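Local atomic coordinates of tRNA (Guanosine-2'-O-)-methyltransferase (PDB entry 1ZJR), a protein that catalyses the S-adenosyl-L-methionine-dependent 2'-O-methylation of guanosine 18 in a subset of tRNAs. Residues Leu26-Asp31 and Val49-Leu54; Trp77-Lys82 and Lys193-Glu198. One frame throughout, in Å; residues are numbered along the deposited sequence.

Contact 1: residues Leu26-Asp31 and Val49-Leu54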
ATOM      1  N   LEU A  26      -7.006  -1.139  -4.187  1.00 27.49           N
ATOM      2  CA  LEU A  26      -6.336  -1.501  -2.938  1.00 26.85           C
ATOM      3  C   LEU A  26      -5.231  -0.478  -2.654  1.00 25.71           C
ATOM      4  O   LEU A  26      -4.172  -0.508  -3.278  1.00 25.38           O
ATOM      5  CB  LEU A  26      -5.751  -2.909  -3.068  1.00 27.10           C
ATOM      6  CG  LEU A  26      -5.119  -3.526  -1.817  1.00 28.62           C
ATOM      7  CD1 LEU A  26      -6.132  -3.545  -0.677  1.00 29.69           C
ATOM      8  CD2 LEU A  26      -4.655  -4.930  -2.138  1.00 31.25           C
ATOM      9  N   ILE A  27      -5.496   0.421  -1.711  1.00 26.70           N
ATOM     10  CA  ILE A  27      -4.570   1.501  -1.371  1.00 27.61           C
ATOM     11  C   ILE A  27      -3.840   1.235  -0.065  1.00 25.86           C
ATOM     12  O   ILE A  27      -4.398   0.639   0.848  1.00 26.32           O
ATOM     13  CB  ILE A  27      -5.332   2.847  -1.198  1.00 28.25           C
ATOM     14  CG1 ILE A  27      -6.303   3.061  -2.365  1.00 31.28           C
ATOM     15  CG2 ILE A  27      -4.342   4.010  -1.084  1.00 27.75           C
ATOM     16  CD1 ILE A  27      -5.645   3.152  -3.720  1.00 33.14           C
ATOM     17  N   VAL A  28      -2.592   1.681   0.019  1.00 25.99           N
ATOM     18  CA  VAL A  28      -1.823   1.515   1.249  1.00 24.96           C
ATOM     19  C   VAL A  28      -1.373   2.890   1.735  1.00 24.11           C
ATOM     20  O   VAL A  28      -0.949   3.735   0.943  1.00 25.86           O
ATOM     21  CB  VAL A  28      -0.565   0.637   1.042  1.00 25.71           C
ATOM     22  CG1 VAL A  28       0.263   0.612   2.328  1.00 23.75           C
ATOM     23  CG2 VAL A  28      -0.969  -0.783   0.664  1.00 24.70           C
ATOM     24  N   PHE A  29      -1.475   3.109   3.040  1.00 24.76           N
ATOM     25  CA  PHE A  29      -1.064   4.367   3.649  1.00 24.73           C
ATOM     26  C   PHE A  29      -0.061   4.020   4.746  1.00 23.61           C
ATOM     27  O   PHE A  29      -0.400   3.297   5.683  1.00 22.50           O
ATOM     28  CB  PHE A  29      -2.267   5.078   4.273  1.00 24.12           C
ATOM     29  CG  PHE A  29      -1.988   6.504   4.679  1.00 28.66           C
ATOM     30  CD1 PHE A  29      -2.482   7.563   3.924  1.00 29.27           C
ATOM     31  CD2 PHE A  29      -1.206   6.786   5.800  1.00 29.39           C
ATOM     32  CE1 PHE A  29      -2.203   8.887   4.272  1.00 29.84           C
ATOM     33  CE2 PHE A  29      -0.920   8.108   6.158  1.00 32.02           C
ATOM     34  CZ  PHE A  29      -1.421   9.161   5.389  1.00 31.07           C
ATOM     35  N   ALA A  30       1.166   4.518   4.611  1.00 23.18           N
ATOM     36  CA  ALA A  30       2.223   4.271   5.585  1.00 25.13           C
ATOM     37  C   ALA A  30       2.243   5.446   6.555  1.00 25.40           C
ATOM     38  O   ALA A  30       2.597   6.570   6.191  1.00 25.83           O
ATOM     39  CB  ALA A  30       3.571   4.141   4.884  1.00 25.73           C
ATOM     40  N   ASP A  31       1.859   5.174   7.794  1.00 27.14           N
ATOM     41  CA  ASP A  31       1.791   6.213   8.803  1.00 26.76           C
ATOM     42  C   ASP A  31       3.035   6.282   9.663  1.00 26.91           C
ATOM     43  O   ASP A  31       3.197   5.505  10.601  1.00 27.91           O
ATOM     44  CB  ASP A  31       0.560   6.004   9.689  1.00 26.17           C
ATOM     45  CG  ASP A  31       0.516   6.974  10.854  1.00 27.51           C
ATOM     46  OD1 ASP A  31       0.969   8.120  10.677  1.00 27.91           O
ATOM     47  OD2 ASP A  31       0.025   6.597  11.935  1.00 28.28           O
ATOM     48  N   VAL A  49       1.890  -7.368  -4.615  1.00 28.75           N
ATOM     49  CA  VAL A  49       0.475  -7.714  -4.568  1.00 29.65           C
ATOM     50  C   VAL A  49      -0.416  -6.950  -5.517  1.00 30.18           C
ATOM     51  O   VAL A  49      -1.618  -7.192  -5.559  1.00 30.03           O
ATOM     52  CB  VAL A  49      -0.115  -7.568  -3.147  1.00 32.39           C
ATOM     53  CG1 VAL A  49       0.469  -8.635  -2.243  1.00 28.98           C
ATOM     54  CG2 VAL A  49       0.157  -6.167  -2.598  1.00 29.00           C
ATOM     55  N   GLY A  50       0.158  -6.021  -6.274  1.00 29.24           N
ATOM     56  CA  GLY A  50      -0.649  -5.271  -7.213  1.00 27.51           C
ATOM     57  C   GLY A  50      -1.116  -3.916  -6.733  1.00 27.35           C
ATOM     58  O   GLY A  50      -2.026  -3.332  -7.319  1.00 26.34           O
ATOM     59  N   VAL A  51      -0.517  -3.407  -5.661  1.00 26.69           N
ATOM     60  CA  VAL A  51      -0.912  -2.097  -5.167  1.00 25.54           C
ATOM     61  C   VAL A  51      -0.319  -1.049  -6.101  1.00 26.74           C
ATOM     62  O   VAL A  51       0.868  -1.105  -6.444  1.00 26.83           O
ATOM     63  CB  VAL A  51      -0.409  -1.846  -3.728  1.00 26.03           C
ATOM     64  CG1 VAL A  51      -0.600  -0.370  -3.358  1.00 27.10           C
ATOM     65  CG2 VAL A  51      -1.189  -2.722  -2.749  1.00 24.36           C
ATOM     66  N   LEU A  52      -1.149  -0.094  -6.503  1.00 26.72           N
ATOM     67  CA  LEU A  52      -0.713   0.966  -7.409  1.00 27.97           C
ATOM     68  C   LEU A  52      -0.461   2.293  -6.697  1.00 28.75           C
ATOM     69  O   LEU A  52       0.366   3.088  -7.144  1.00 29.52           O
ATOM     70  CB  LEU A  52      -1.761   1.185  -8.508  1.00 27.34           C
ATOM     71  CG  LEU A  52      -1.435   2.275  -9.539  1.00 28.28           C
ATOM     72  CD1 LEU A  52      -0.210   1.884 -10.342  1.00 29.35           C
ATOM     73  CD2 LEU A  52      -2.631   2.476 -10.460  1.00 30.58           C
ATOM     74  N   TYR A  53      -1.174   2.536  -5.601  1.00 28.02           N
ATOM     75  CA  TYR A  53      -1.008   3.787  -4.863  1.00 27.91           C
ATOM     76  C   TYR A  53      -0.577   3.598  -3.414  1.00 27.58           C
ATOM     77  O   TYR A  53      -1.259   2.921  -2.637  1.00 24.80           O
ATOM     78  CB  TYR A  53      -2.310   4.592  -4.880  1.00 30.52           C
ATOM     79  CG  TYR A  53      -2.853   4.871  -6.261  1.00 34.28           C
ATOM     80  CD1 TYR A  53      -3.876   4.089  -6.800  1.00 37.13           C
ATOM     81  CD2 TYR A  53      -2.351   5.924  -7.028  1.00 37.24           C
ATOM     82  CE1 TYR A  53      -4.390   4.350  -8.070  1.00 39.44           C
ATOM     83  CE2 TYR A  53      -2.858   6.196  -8.302  1.00 39.06           C
ATOM     84  CZ  TYR A  53      -3.875   5.407  -8.813  1.00 40.94           C
ATOM     85  OH  TYR A  53      -4.388   5.680 -10.062  1.00 44.55           O
ATOM     86  N   LEU A  54       0.546   4.219  -3.061  1.00 26.07           N
ATOM     87  CA  LEU A  54       1.087   4.167  -1.703  1.00 26.94           C
ATOM     88  C   LEU A  54       1.241   5.610  -1.232  1.00 25.73           C
ATOM     89  O   LEU A  54       1.979   6.385  -1.840  1.00 28.51           O
ATOM     90  CB  LEU A  54       2.476   3.510  -1.699  1.00 26.95           C
ATOM     91  CG  LEU A  54       3.057   2.830  -0.444  1.00 33.32           C
ATOM     92  CD1 LEU A  54       4.549   3.087  -0.420  1.00 31.54           C
ATOM     93  CD2 LEU A  54       2.413   3.311   0.835  1.00 31.45           C
TER
HETATM   94  O   HOH W   1      -3.723   0.762  -5.485  1.00 33.95           O
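V28 meets both V51 and L54 across two neighbouring parallel strands. With its CG1 anti to the backbone N (chi1 175°), V28 lays that methyl against CD2 of L54, 3.8 Å away, while its CG2 lies 3.9 Å from CG2 of V51. The two valines cross at about a right angle, and V51 also rests its CG1 3.6 Å from the carbonyl O of L26. A shorter side chain such as an alanine at V51 would probably open a gap beside V28 and L26, since both methyls that touch them would be gone. I27 reaches back with its CD1 to meet Y53 obliquely, 3.7 Å from CD1 of the ring. The backbones are joined by V28 N to Y53 O, a nearly straight hydrogen bond of 3.2 Å. Nearer the strand starts the chains lie farther apart, and a water takes over: it donates to L26 O (2.6 Å) and accepts from L52 N (2.9 Å). Just before, G50 ends helix 36-49 in a Schellman motif, its positive phi of 97° suiting a residue without a side chain. Strands 26-31 and 51-57 with that helix form a beta-alpha-beta unit. C46 of the helix touches V28, V51 and L54, L165 of helix 157-174 also meets V28, and strand 121-126 bonds to the other edge of strand 26-31.

Contact 2: residues Trp77-Lys82 and Lys193-Glu198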
ATOM      1  N   TRP A  77       7.315   1.491 -10.200  1.00 46.38           N
ATOM      2  CA  TRP A  77       5.989   1.152 -10.706  1.00 40.58           C
ATOM      3  C   TRP A  77       4.839   1.237  -9.705  1.00 37.07           C
ATOM      4  O   TRP A  77       3.792   0.617  -9.889  1.00 33.28           O
ATOM      5  CB  TRP A  77       6.025  -0.224 -11.388  1.00 43.44           C
ATOM      6  CG  TRP A  77       6.890  -0.236 -12.632  1.00 44.71           C
ATOM      7  CD1 TRP A  77       7.603   0.813 -13.144  1.00 45.47           C
ATOM      8  CD2 TRP A  77       7.150  -1.351 -13.496  1.00 45.73           C
ATOM      9  NE1 TRP A  77       8.291   0.420 -14.266  1.00 46.31           N
ATOM     10  CE2 TRP A  77       8.033  -0.903 -14.506  1.00 45.80           C
ATOM     11  CE3 TRP A  77       6.726  -2.685 -13.515  1.00 44.60           C
ATOM     12  CZ2 TRP A  77       8.500  -1.743 -15.523  1.00 46.12           C
ATOM     13  CZ3 TRP A  77       7.192  -3.522 -14.529  1.00 46.01           C
ATOM     14  CH2 TRP A  77       8.069  -3.045 -15.517  1.00 44.95           C
ATOM     15  N   VAL A  78       5.045   2.017  -8.650  1.00 33.07           N
ATOM     16  CA  VAL A  78       4.025   2.261  -7.638  1.00 31.51           C
ATOM     17  C   VAL A  78       4.039   3.777  -7.451  1.00 30.83           C
ATOM     18  O   VAL A  78       5.114   4.369  -7.368  1.00 29.74           O
ATOM     19  CB  VAL A  78       4.369   1.590  -6.280  1.00 32.82           C
ATOM     20  CG1 VAL A  78       3.383   2.047  -5.206  1.00 31.71           C
ATOM     21  CG2 VAL A  78       4.318   0.069  -6.413  1.00 31.07           C
ATOM     22  N   PHE A  79       2.865   4.407  -7.426  1.00 29.68           N
ATOM     23  CA  PHE A  79       2.799   5.855  -7.222  1.00 30.81           C
ATOM     24  C   PHE A  79       2.943   6.102  -5.727  1.00 31.98           C
ATOM     25  O   PHE A  79       2.120   5.639  -4.932  1.00 30.32           O
ATOM     26  CB  PHE A  79       1.460   6.438  -7.685  1.00 33.65           C
ATOM     27  CG  PHE A  79       1.330   6.570  -9.172  1.00 36.08           C
ATOM     28  CD1 PHE A  79       0.678   5.593  -9.917  1.00 39.54           C
ATOM     29  CD2 PHE A  79       1.848   7.682  -9.831  1.00 38.64           C
ATOM     30  CE1 PHE A  79       0.541   5.721 -11.299  1.00 41.00           C
ATOM     31  CE2 PHE A  79       1.718   7.820 -11.207  1.00 41.10           C
ATOM     32  CZ  PHE A  79       1.061   6.834 -11.946  1.00 40.99           C
ATOM     33  N   ILE A  80       3.994   6.819  -5.351  1.00 31.55           N
ATOM     34  CA  ILE A  80       4.258   7.116  -3.951  1.00 32.68           C
ATOM     35  C   ILE A  80       4.015   8.608  -3.733  1.00 34.04           C
ATOM     36  O   ILE A  80       4.675   9.450  -4.340  1.00 32.35           O
ATOM     37  CB  ILE A  80       5.712   6.736  -3.593  1.00 33.70           C
ATOM     38  CG1 ILE A  80       5.965   5.275  -3.989  1.00 34.35           C
ATOM     39  CG2 ILE A  80       5.955   6.915  -2.105  1.00 34.24           C
ATOM     40  CD1 ILE A  80       7.409   4.823  -3.848  1.00 33.57           C
ATOM     41  N   GLU A  81       3.052   8.925  -2.872  1.00 34.30           N
ATOM     42  CA  GLU A  81       2.685  10.312  -2.601  1.00 35.58           C
ATOM     43  C   GLU A  81       2.737  10.697  -1.127  1.00 35.04           C
ATOM     44  O   GLU A  81       2.106  10.062  -0.282  1.00 31.80           O
ATOM     45  CB  GLU A  81       1.276  10.579  -3.134  1.00 38.86           C
ATOM     46  CG  GLU A  81       0.829  12.037  -3.063  1.00 42.87           C
ATOM     47  CD  GLU A  81      -0.567  12.241  -3.634  1.00 46.20           C
ATOM     48  OE1 GLU A  81      -0.817  11.768  -4.766  1.00 46.36           O
ATOM     49  OE2 GLU A  81      -1.410  12.874  -2.958  1.00 45.99           O
ATOM     50  N   LYS A  82       3.483  11.757  -0.836  1.00 34.46           N
ATOM     51  CA  LYS A  82       3.621  12.265   0.522  1.00 35.41           C
ATOM     52  C   LYS A  82       2.357  13.051   0.878  1.00 35.47           C
ATOM     53  O   LYS A  82       1.833  13.797   0.055  1.00 35.70           O
ATOM     54  CB  LYS A  82       4.862  13.167   0.605  1.00 36.74           C
ATOM     55  CG  LYS A  82       5.047  13.909   1.927  1.00 40.11           C
ATOM     56  CD  LYS A  82       6.355  14.701   1.918  1.00 43.11           C
ATOM     57  CE  LYS A  82       6.405  15.720   3.042  1.00 47.79           C
ATOM     58  NZ  LYS A  82       7.702  16.458   3.070  1.00 51.98           N
ATOM     59  N   LYS A 193       2.786   5.976 -20.847  1.00 36.13           N
ATOM     60  CA  LYS A 193       3.391   7.174 -21.411  1.00 38.91           C
ATOM     61  C   LYS A 193       4.105   7.988 -20.338  1.00 39.00           C
ATOM     62  O   LYS A 193       5.257   8.379 -20.508  1.00 39.46           O
ATOM     63  CB  LYS A 193       2.317   8.037 -22.086  1.00 39.04           C
ATOM     64  CG  LYS A 193       1.724   7.423 -23.340  1.00 44.16           C
ATOM     65  CD  LYS A 193       0.651   8.324 -23.942  1.00 46.74           C
ATOM     66  CE  LYS A 193       0.118   7.753 -25.246  1.00 50.15           C
ATOM     67  NZ  LYS A 193      -0.539   6.430 -25.054  1.00 52.80           N
ATOM     68  N   LYS A 194       3.416   8.230 -19.229  1.00 41.43           N
ATOM     69  CA  LYS A 194       3.979   9.014 -18.136  1.00 43.91           C
ATOM     70  C   LYS A 194       5.254   8.416 -17.554  1.00 46.11           C
ATOM     71  O   LYS A 194       6.282   9.091 -17.468  1.00 45.44           O
ATOM     72  CB  LYS A 194       2.941   9.184 -17.025  1.00 46.03           C
ATOM     73  CG  LYS A 194       3.400  10.075 -15.879  1.00 49.29           C
ATOM     74  CD  LYS A 194       2.257  10.365 -14.912  1.00 52.50           C
ATOM     75  CE  LYS A 194       2.689  11.335 -13.818  1.00 55.17           C
ATOM     76  NZ  LYS A 194       1.561  11.712 -12.916  1.00 57.16           N
ATOM     77  N   TRP A 195       5.197   7.152 -17.153  1.00 47.20           N
ATOM     78  CA  TRP A 195       6.371   6.519 -16.568  1.00 50.28           C
ATOM     79  C   TRP A 195       7.520   6.323 -17.542  1.00 51.52           C
ATOM     80  O   TRP A 195       8.684   6.386 -17.148  1.00 52.04           O
ATOM     81  CB  TRP A 195       5.991   5.193 -15.902  1.00 48.83           C
ATOM     82  CG  TRP A 195       5.306   5.402 -14.584  1.00 48.54           C
ATOM     83  CD1 TRP A 195       5.195   6.580 -13.896  1.00 48.73           C
ATOM     84  CD2 TRP A 195       4.665   4.408 -13.779  1.00 47.34           C
ATOM     85  NE1 TRP A 195       4.526   6.378 -12.714  1.00 48.81           N
ATOM     86  CE2 TRP A 195       4.189   5.055 -12.616  1.00 47.55           C
ATOM     87  CE3 TRP A 195       4.445   3.032 -13.927  1.00 47.36           C
ATOM     88  CZ2 TRP A 195       3.505   4.372 -11.605  1.00 47.59           C
ATOM     89  CZ3 TRP A 195       3.765   2.354 -12.922  1.00 46.80           C
ATOM     90  CH2 TRP A 195       3.303   3.027 -11.776  1.00 46.82           C
ATOM     91  N   ALA A 196       7.203   6.094 -18.811  1.00 52.58           N
ATOM     92  CA  ALA A 196       8.248   5.924 -19.812  1.00 55.12           C
ATOM     93  C   ALA A 196       8.959   7.267 -19.966  1.00 57.22           C
ATOM     94  O   ALA A 196      10.147   7.328 -20.280  1.00 57.42           O
ATOM     95  CB  ALA A 196       7.643   5.498 -21.138  1.00 54.22           C
ATOM     96  N   TYR A 197       8.210   8.341 -19.734  1.00 59.05           N
ATOM     97  CA  TYR A 197       8.731   9.699 -19.836  1.00 61.25           C
ATOM     98  C   TYR A 197       9.529  10.076 -18.588  1.00 62.34           C
ATOM     99  O   TYR A 197      10.663  10.547 -18.687  1.00 61.27           O
ATOM    100  CB  TYR A 197       7.569  10.678 -20.029  1.00 62.19           C
ATOM    101  CG  TYR A 197       7.973  12.134 -20.082  1.00 63.87           C
ATOM    102  CD1 TYR A 197       8.845  12.605 -21.063  1.00 64.03           C
ATOM    103  CD2 TYR A 197       7.462  13.049 -19.161  1.00 65.24           C
ATOM    104  CE1 TYR A 197       9.197  13.953 -21.127  1.00 65.75           C
ATOM    105  CE2 TYR A 197       7.807  14.398 -19.215  1.00 66.64           C
ATOM    106  CZ  TYR A 197       8.672  14.843 -20.201  1.00 66.51           C
ATOM    107  OH  TYR A 197       9.003  16.178 -20.261  1.00 67.77           O
ATOM    108  N   GLU A 198       8.933   9.862 -17.419  1.00 63.94           N
ATOM    109  CA  GLU A 198       9.587  10.178 -16.154  1.00 66.85           C
ATOM    110  C   GLU A 198      10.832   9.323 -15.930  1.00 68.09           C
ATOM    111  O   GLU A 198      11.787   9.765 -15.293  1.00 67.96           O
ATOM    112  CB  GLU A 198       8.613   9.979 -14.989  1.00 67.72           C
ATOM    113  CG  GLU A 198       7.337  10.793 -15.109  1.00 70.23           C
ATOM    114  CD  GLU A 198       6.419  10.617 -13.914  1.00 71.86           C
ATOM    115  OE1 GLU A 198       6.124   9.458 -13.554  1.00 72.40           O
ATOM    116  OE2 GLU A 198       5.988  11.638 -13.339  1.00 73.17           O
TER
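An aromatic cluster of W77, F79 and W195 packs the C-terminal helix 185-200 against the region where strand 79-82 begins. W195 is its centre: the indole reaches out from the helix, and its six-membered ring enters between the other two side chains. Its CZ2 stands over one face of the F79 ring, displaced toward the rim and 3.3 Å from CE1 of F79. The two planes are inclined at 38°, an oblique meeting of rings. CG of F79, anti to its carbonyl carbon (chi1 -76°), starts the side chain on its way to the helix. Toward W77 the indoles run nearly parallel, at 9°, but are offset so that little of one ring covers the other; the closer side-chain approach is from CB of W77 to CZ3 of W195, at 3.8 Å. The far corner of the W195 ring presses on the backbone as well, CH2 lying 3.1 Å from the carbonyl O of W77. That oxygen has a polar partner elsewhere, a hydrogen bond from R22. One turn along the helix from W195, E198 brings OE1 into the plane of the indole at its edge, 3.0 Å from CD1. A broad indole suits this place because one side chain can touch two aromatic groups and a peptide at once. L15 of helix 7-19 touches both W77 and W195, and R11 and V18 of that helix add to W77. The cluster thus joins N-terminal helix, C-terminal helix and the outermost strand 79-82, whose F79 also packs on L52 of strand 51-57.

How the contacts relate
Strand 51-57 links the two contacts: one side of it pairs with strand 26-31 in contact 1, the other with strand 79-82 of contact 2. Probable hydrogen bonds run from L54 N to F79 O and from F79 N to L52 O, each 2.8 Å, and V78 CG2 packs 3.6 Å from V51 O. The contact centres are about 14 Å apart. Contact 1 lies near the middle of the chain, with the side chain of V28 about 9 Å from that of T103, a predicted S-adenosyl-L-methionine-binding residue. Contact 2, away from the annotated sites, packs helix 185-200 against the sheet's outermost strand.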